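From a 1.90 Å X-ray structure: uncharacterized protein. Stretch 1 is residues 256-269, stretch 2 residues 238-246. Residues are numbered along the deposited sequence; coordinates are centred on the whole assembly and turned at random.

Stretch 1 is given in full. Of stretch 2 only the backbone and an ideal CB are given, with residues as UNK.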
# COMPACT_ATOMS: atom_id res chain seq x y z
N ASP A 256 -7.34 18.45 -10.16
CA ASP A 256 -6.70 18.37 -11.45
C ASP A 256 -5.27 17.87 -11.36
O ASP A 256 -4.82 17.13 -12.24
CB ASP A 256 -6.72 19.74 -12.15
CG ASP A 256 -8.11 20.11 -12.64
OD1 ASP A 256 -8.97 19.22 -12.75
OD2 ASP A 256 -8.34 21.31 -12.89
N GLU A 257 -4.55 18.27 -10.33
CA GLU A 257 -3.17 17.79 -10.18
C GLU A 257 -3.11 16.28 -9.94
O GLU A 257 -2.23 15.61 -10.44
CB GLU A 257 -2.47 18.52 -9.03
CG GLU A 257 -2.20 19.98 -9.35
CD GLU A 257 -1.12 20.60 -8.47
OE1 GLU A 257 -0.39 19.86 -7.75
OE2 GLU A 257 -1.01 21.85 -8.52
N ALA A 258 -4.05 15.77 -9.15
CA ALA A 258 -4.11 14.34 -8.90
C ALA A 258 -4.46 13.54 -10.15
O ALA A 258 -3.84 12.52 -10.42
CB ALA A 258 -5.06 14.01 -7.76
N ILE A 259 -5.39 14.05 -10.94
CA ILE A 259 -5.78 13.39 -12.18
C ILE A 259 -4.56 13.33 -13.11
O ILE A 259 -4.30 12.31 -13.74
CB ILE A 259 -6.97 14.15 -12.89
CG1 ILE A 259 -8.27 13.95 -12.12
CG2 ILE A 259 -7.12 13.74 -14.33
CD1 ILE A 259 -8.64 12.51 -11.86
N THR A 260 -3.82 14.42 -13.18
CA THR A 260 -2.65 14.46 -14.05
C THR A 260 -1.62 13.39 -13.73
O THR A 260 -1.07 12.76 -14.63
CB THR A 260 -2.02 15.86 -14.03
OG1 THR A 260 -2.94 16.72 -14.68
CG2 THR A 260 -0.68 15.90 -14.72
N ILE A 261 -1.36 13.22 -12.44
CA ILE A 261 -0.47 12.16 -11.95
C ILE A 261 -1.00 10.75 -12.28
O ILE A 261 -0.25 9.91 -12.71
CB ILE A 261 -0.17 12.36 -10.44
CG1 ILE A 261 0.71 13.64 -10.31
CG2 ILE A 261 0.54 11.09 -9.83
CD1 ILE A 261 1.03 14.11 -8.88
N TYR A 262 -2.29 10.51 -12.10
CA TYR A 262 -2.91 9.24 -12.52
C TYR A 262 -2.78 8.98 -14.01
O TYR A 262 -2.54 7.85 -14.41
CB TYR A 262 -4.41 9.11 -12.07
CG TYR A 262 -4.55 8.62 -10.65
CD1 TYR A 262 -4.58 9.51 -9.57
CD2 TYR A 262 -4.59 7.26 -10.37
CE1 TYR A 262 -4.66 9.04 -8.25
CE2 TYR A 262 -4.68 6.77 -9.05
CZ TYR A 262 -4.71 7.68 -7.99
OH TYR A 262 -4.79 7.24 -6.69
N ARG A 263 -2.94 10.01 -14.83
CA ARG A 263 -2.71 9.86 -16.27
C ARG A 263 -1.25 9.54 -16.57
O ARG A 263 -1.00 8.72 -17.41
CB ARG A 263 -3.14 11.10 -17.04
CG ARG A 263 -4.65 11.21 -17.11
CD ARG A 263 -5.04 12.34 -18.02
NE ARG A 263 -6.46 12.66 -17.92
CZ ARG A 263 -7.46 11.89 -18.37
NH1 ARG A 263 -7.23 10.72 -18.95
NH2 ARG A 263 -8.72 12.32 -18.25
N LYS A 264 -0.32 10.14 -15.83
CA LYS A 264 1.09 9.79 -15.94
C LYS A 264 1.37 8.33 -15.52
O LYS A 264 2.25 7.69 -16.07
CB LYS A 264 1.95 10.71 -15.08
CG LYS A 264 2.01 12.14 -15.51
CD LYS A 264 2.89 12.89 -14.54
CE LYS A 264 3.13 14.30 -14.99
NZ LYS A 264 4.24 14.31 -15.90
N VAL A 265 0.60 7.81 -14.57
CA VAL A 265 0.72 6.42 -14.17
C VAL A 265 0.43 5.51 -15.36
O VAL A 265 1.21 4.61 -15.69
CB VAL A 265 -0.18 6.08 -12.97
CG1 VAL A 265 -0.34 4.57 -12.84
CG2 VAL A 265 0.43 6.68 -11.68
N VAL A 266 -0.69 5.78 -16.02
CA VAL A 266 -1.09 5.03 -17.21
C VAL A 266 -0.07 5.09 -18.38
O VAL A 266 0.16 4.09 -19.09
CB VAL A 266 -2.46 5.50 -17.68
CG1 VAL A 266 -2.80 4.94 -19.11
CG2 VAL A 266 -3.51 5.08 -16.64
N ASP A 267 0.52 6.26 -18.56
CA ASP A 267 1.60 6.47 -19.53
C ASP A 267 2.77 5.57 -19.19
O ASP A 267 3.36 4.95 -20.07
CB ASP A 267 2.14 7.90 -19.48
CG ASP A 267 1.24 8.93 -20.16
OD1 ASP A 267 0.28 8.59 -20.88
OD2 ASP A 267 1.55 10.12 -19.95
N PHE A 268 3.09 5.52 -17.90
CA PHE A 268 4.18 4.65 -17.39
C PHE A 268 3.85 3.18 -17.66
O PHE A 268 4.67 2.45 -18.21
CB PHE A 268 4.40 4.98 -15.93
CG PHE A 268 5.17 3.95 -15.14
CD1 PHE A 268 6.54 4.10 -14.92
CD2 PHE A 268 4.52 2.91 -14.50
CE1 PHE A 268 7.23 3.17 -14.11
CE2 PHE A 268 5.22 2.01 -13.73
CZ PHE A 268 6.59 2.17 -13.55
N LEU A 269 2.62 2.76 -17.36
CA LEU A 269 2.18 1.41 -17.72
C LEU A 269 2.20 1.17 -19.23
O LEU A 269 2.67 0.14 -19.68
CB LEU A 269 0.77 1.09 -17.20
CG LEU A 269 0.65 1.16 -15.66
CD1 LEU A 269 -0.79 0.93 -15.18
CD2 LEU A 269 1.59 0.16 -15.04
N UNK A 238 13.10 4.58 -12.65
CA UNK A 238 12.12 5.30 -11.83
C UNK A 238 11.58 6.50 -12.55
O UNK A 238 12.19 7.05 -13.44
CB UNK A 238 12.74 5.73 -10.50
N UNK A 239 10.39 6.89 -12.15
CA UNK A 239 9.75 8.12 -12.59
C UNK A 239 9.25 8.69 -11.27
O UNK A 239 8.64 7.94 -10.47
CB UNK A 239 8.64 7.91 -13.63
N UNK A 240 9.50 9.97 -11.05
CA UNK A 240 9.28 10.59 -9.74
C UNK A 240 8.49 11.90 -9.94
O UNK A 240 8.95 12.85 -10.62
CB UNK A 240 10.61 10.85 -9.03
N UNK A 241 7.31 11.92 -9.33
CA UNK A 241 6.57 13.15 -9.10
C UNK A 241 6.71 13.57 -7.65
O UNK A 241 6.14 12.94 -6.71
CB UNK A 241 5.10 12.98 -9.47
N UNK A 242 7.43 14.66 -7.50
CA UNK A 242 7.81 15.20 -6.21
C UNK A 242 6.88 16.40 -6.04
O UNK A 242 7.11 17.48 -6.57
CB UNK A 242 9.29 15.57 -6.13
N UNK A 243 5.79 16.18 -5.32
CA UNK A 243 4.71 17.15 -5.21
C UNK A 243 5.04 18.16 -4.11
O UNK A 243 5.40 17.77 -3.00
CB UNK A 243 3.38 16.45 -4.92
N UNK A 244 4.94 19.45 -4.44
CA UNK A 244 5.33 20.53 -3.54
C UNK A 244 4.16 20.92 -2.64
O UNK A 244 3.59 22.00 -2.75
CB UNK A 244 5.82 21.74 -4.33
N UNK A 245 3.81 20.01 -1.74
CA UNK A 245 2.74 20.24 -0.78
C UNK A 245 3.15 19.64 0.53
O UNK A 245 3.97 18.71 0.57
CB UNK A 245 1.41 19.65 -1.26
N UNK A 246 2.52 20.11 1.60
CA UNK A 246 2.75 19.58 2.92
C UNK A 246 1.61 18.64 3.22
O UNK A 246 0.85 18.87 4.13
CB UNK A 246 2.86 20.69 3.97

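Stretch 1 is a helix, and the strand of stretch 2 runs antiparallel to it, with axes 10.7 Å apart at closest approach. At that spacing the backbones are too far apart to touch, and side chains make the contact.

Position 238 has extended backbone angles, and its CA-to-CB bond points away from the helix. Stretch 1 sets no demand here, so polar or small residues would do. The deposited residue is Ser 238, which makes no contact with the helix.

Position 239 points toward the helix. Its ideal CB lies 4.5 Å from CD1 of Phe 268, so the ring limits the space on that side. A small or beta-branched residue would suit the extended backbone, and a modest apolar one would also serve. The residue is Thr 239, chi1 m. Its OG1 lies 4.0 Å from CD1 of Phe 268, an oblique approach to the ring.

Position 240 is out of reach of the helix. Many residues would fit its strand angles. It is Phe 240.

Position 241 points toward the helix, and its ideal CB is 4.3 Å from CD1 of Ile 261. The amino group of Lys 264 is also on this side. An aliphatic residue could pack on the isoleucine; a longer acidic one could do so and also approach the lysine. The residue is Glu 241, whose chain bends through chi1 m and chi2 m. OE1 comes 4.1 Å from CG1 of Ile 261. OE2 forms a long salt bridge with NZ of Lys 264, at 3.7 Å.

Position 242 points away, and stretch 1 places no limit on its size or polarity. It is Arg 242, extended, with its guanidinium hydrogen-bonded elsewhere in the structure.

Position 243 points toward the helix again. Its ideal CB is 5.2 Å from CD1 of Ile 261, which leaves space for a small branched or longer apolar group. Valine, isoleucine or leucine would suit. Val 243, chi1 t, brings CG2 to 3.7 Å from CD1 of Ile 261, an apolar contact.

Position 244 lies beyond the strand and points sideways. Polar residues would be acceptable. Asn 244 does not touch the helix.

Position 245 points toward the helix, but nothing there lies within 5.5 Å of its ideal CB. The carboxylate of Glu 257 lies farther off, so a long basic residue is favoured. Lys 245 has chi2 to chi4 all t. Its NZ forms a long salt bridge with OE1 of Glu 257, at 3.8 Å.

Position 246 is out of reach and unconstrained by stretch 1. It is Asn 246.

Stretch 2 (238-246) STFERVNKN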
# COMPACT_ATOMS: atom_id res chain seq x y z
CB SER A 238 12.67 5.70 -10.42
OG SER A 238 13.74 6.65 -10.46
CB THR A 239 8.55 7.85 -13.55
OG1 THR A 239 9.03 7.23 -14.76
CG2 THR A 239 7.78 9.13 -13.94
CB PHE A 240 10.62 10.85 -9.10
CG PHE A 240 10.57 11.27 -7.64
CD1 PHE A 240 9.43 11.11 -6.84
CD2 PHE A 240 11.72 11.82 -7.07
CE1 PHE A 240 9.45 11.52 -5.46
CE2 PHE A 240 11.77 12.19 -5.72
CZ PHE A 240 10.60 12.04 -4.91
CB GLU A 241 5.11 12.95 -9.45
CG GLU A 241 4.89 12.71 -10.93
CD GLU A 241 5.08 13.99 -11.70
OE1 GLU A 241 4.38 14.98 -11.38
OE2 GLU A 241 5.92 14.00 -12.64
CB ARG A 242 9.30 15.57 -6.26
CG ARG A 242 9.96 15.67 -4.96
CD ARG A 242 11.37 16.32 -5.03
NE ARG A 242 11.65 16.62 -3.64
CZ ARG A 242 12.24 15.80 -2.80
NH1 ARG A 242 12.87 14.71 -3.23
NH2 ARG A 242 12.34 16.17 -1.54
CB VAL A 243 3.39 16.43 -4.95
CG1 VAL A 243 2.22 17.44 -4.74
CG2 VAL A 243 3.10 15.48 -6.11
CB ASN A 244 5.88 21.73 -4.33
CG ASN A 244 6.43 22.84 -3.42
OD1 ASN A 244 7.13 22.57 -2.42
ND2 ASN A 244 6.11 24.08 -3.77
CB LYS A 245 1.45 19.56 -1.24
CG LYS A 245 0.87 20.10 -2.53
CD LYS A 245 -0.36 19.30 -2.96
CE LYS A 245 -1.06 19.99 -4.13
NZ LYS A 245 -2.29 19.25 -4.53
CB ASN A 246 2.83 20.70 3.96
CG ASN A 246 4.04 21.57 3.75
OD1 ASN A 246 5.06 21.10 3.28
ND2 ASN A 246 3.93 22.86 4.07
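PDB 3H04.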